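Local coordinates for putative aminooxidase (Propionibacterium acnes, PDB 2BA9), which isomerises polyunsaturated fatty acids, producing conjugated linoleic acid, probably from linoleic acid, and binds flavin-adenine dinucleotide in a fold of the flavin-containing amine oxidoreductase family, at residues A337-T340 against Q341-R345. Residues are numbered along the deposited sequence; the frame is centred on the assembly and turned at random.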
loop_
_atom_site.group_PDB
_atom_site.type_symbol
_atom_site.label_atom_id
_atom_site.label_comp_id
_atom_site.label_asym_id
_atom_site.label_seq_id
_atom_site.Cartn_x
_atom_site.Cartn_y
_atom_site.Cartn_z
ATOM N N ALA A 337 14.974 17.409 -0.838
ATOM C CA ALA A 337 14.614 17.593 0.571
ATOM C C ALA A 337 13.100 17.453 0.688
ATOM O O ALA A 337 12.376 17.751 -0.272
ATOM C CB ALA A 337 15.066 18.923 1.050
ATOM N N ASP A 338 12.623 16.986 1.843
ATOM C CA ASP A 338 11.183 16.781 2.029
ATOM C C ASP A 338 10.456 18.101 1.822
ATOM O O ASP A 338 10.959 19.165 2.200
ATOM C CB ASP A 338 10.848 16.289 3.446
ATOM C CG ASP A 338 11.366 14.894 3.733
ATOM O OD1 ASP A 338 11.782 14.201 2.784
ATOM O OD2 ASP A 338 11.351 14.506 4.924
ATOM N N LYS A 339 9.267 18.023 1.236
ATOM C CA LYS A 339 8.396 19.191 1.130
ATOM C C LYS A 339 7.631 19.330 2.446
ATOM O O LYS A 339 7.308 18.323 3.057
ATOM C CB LYS A 339 7.435 19.018 -0.048
ATOM C CG LYS A 339 8.100 18.813 -1.403
ATOM C CD LYS A 339 9.087 19.932 -1.748
ATOM C CE LYS A 339 9.395 19.981 -3.229
ATOM N NZ LYS A 339 10.511 20.935 -3.557
ATOM N N THR A 340 7.380 20.556 2.902
ATOM C CA THR A 340 6.703 20.787 4.182
ATOM C C THR A 340 5.215 20.522 4.016
ATOM O O THR A 340 4.702 20.567 2.903
ATOM C CB THR A 340 6.888 22.243 4.711
ATOM O OG1 THR A 340 6.208 23.172 3.860
ATOM C CG2 THR A 340 8.387 22.644 4.811
ATOM N N GLN A 341 4.518 20.241 5.113
ATOM C CA GLN A 341 3.056 20.096 5.045
ATOM C C GLN A 341 2.447 21.444 4.643
ATOM O O GLN A 341 1.490 21.487 3.880
ATOM C CB GLN A 341 2.456 19.532 6.350
ATOM C CG GLN A 341 2.240 20.512 7.491
ATOM C CD GLN A 341 1.066 20.115 8.409
ATOM O OE1 GLN A 341 -0.002 19.694 7.934
ATOM N NE2 GLN A 341 1.261 20.280 9.730
ATOM N N GLU A 342 3.069 22.525 5.133
ATOM C CA GLU A 342 2.686 23.906 4.845
ATOM C C GLU A 342 2.572 24.159 3.350
ATOM O O GLU A 342 1.525 24.596 2.856
ATOM C CB GLU A 342 3.738 24.879 5.435
ATOM C CG GLU A 342 3.301 26.325 5.542
ATOM C CD GLU A 342 4.448 27.326 5.858
ATOM O OE1 GLU A 342 5.634 26.930 6.039
ATOM O OE2 GLU A 342 4.134 28.542 5.926
ATOM N N GLU A 343 3.665 23.891 2.642
ATOM C CA GLU A 343 3.785 24.281 1.247
ATOM C C GLU A 343 2.980 23.349 0.351
ATOM O O GLU A 343 2.487 23.751 -0.698
ATOM C CB GLU A 343 5.262 24.295 0.832
ATOM C CG GLU A 343 5.881 22.915 0.609
ATOM C CD GLU A 343 7.328 23.000 0.167
ATOM O OE1 GLU A 343 7.601 23.683 -0.844
ATOM O OE2 GLU A 343 8.188 22.371 0.816
ATOM N N CYS A 344 2.861 22.099 0.775
ATOM C CA CYS A 344 2.056 21.126 0.066
ATOM C C CYS A 344 0.556 21.420 0.184
ATOM O O CYS A 344 -0.169 21.303 -0.806
ATOM C CB CYS A 344 2.380 19.721 0.565
ATOM S SG CYS A 344 4.060 19.209 0.100
ATOM N N ARG A 345 0.089 21.801 1.375
ATOM C CA ARG A 345 -1.307 22.200 1.522
ATOM C C ARG A 345 -1.617 23.421 0.645
ATOM O O ARG A 345 -2.679 23.481 0.025
ATOM C CB ARG A 345 -1.697 22.472 2.981
ATOM C CG ARG A 345 -3.207 22.771 3.153
ATOM C CD ARG A 345 -3.605 23.076 4.598
ATOM N NE ARG A 345 -3.472 21.915 5.468
ATOM C CZ ARG A 345 -3.562 21.938 6.799
ATOM N NH1 ARG A 345 -3.798 23.066 7.450
ATOM N NH2 ARG A 345 -3.414 20.819 7.494
HETATM O O HOH W 1 11.063 21.790 1.464
HETATM O O HOH W 2 9.977 23.584 -2.247
HETATM O O HOH W 3 7.049 25.629 3.757
#
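Asp338 meets Glu343 through water: its carbonyl O accepts from a water 2.7 Å away that also donates to Glu343 OE2, while the Asp338 carboxylate is hydrogen-bonded through OD2 to Gln280 NE2. Lys339 comes next, tied to Arg331, just past strand 325-330, by backbone hydrogen bonding and by the Arg331 NE bond to its carbonyl O. Its CB lies 3.4 Å from Cys344 SG, the buried end of the contact, and its chain, bent at chi2 (-55°), brings CD to within 3.7 Å of Glu343 OE2, the two chains crossing at a slant. A second water accepts from NZ and donates to Glu343 OE1; each carboxylate oxygen thus has its own water, and the opposite charge, with NZ 4.8 Å from OE1, probably favours the arrangement without a direct salt bridge. Thr340 and Glu343 then make two reciprocal bonds. Thr340 OG1 accepts from Glu343 N at 2.9 Å, and Thr340 N donates to Glu343 OE2, also at 2.9 Å, through the anti lone pair of that oxygen. Glu343 reaches back because CG sits between its backbone N and carbonyl carbon (chi1 76°) and the chain then runs extended, crossing the threonine side chain at about a right angle with CG 3.3 Å from OG1. A third water joins OG1 to Glu342 OE1. From Thr340 O, the bond donated by Cys344 N (3.2 Å) begins the regular helical pattern. Threonine as N-cap, answered by glutamate three residues on, is the classic capping box, here starting helix 341-355 on the protein surface.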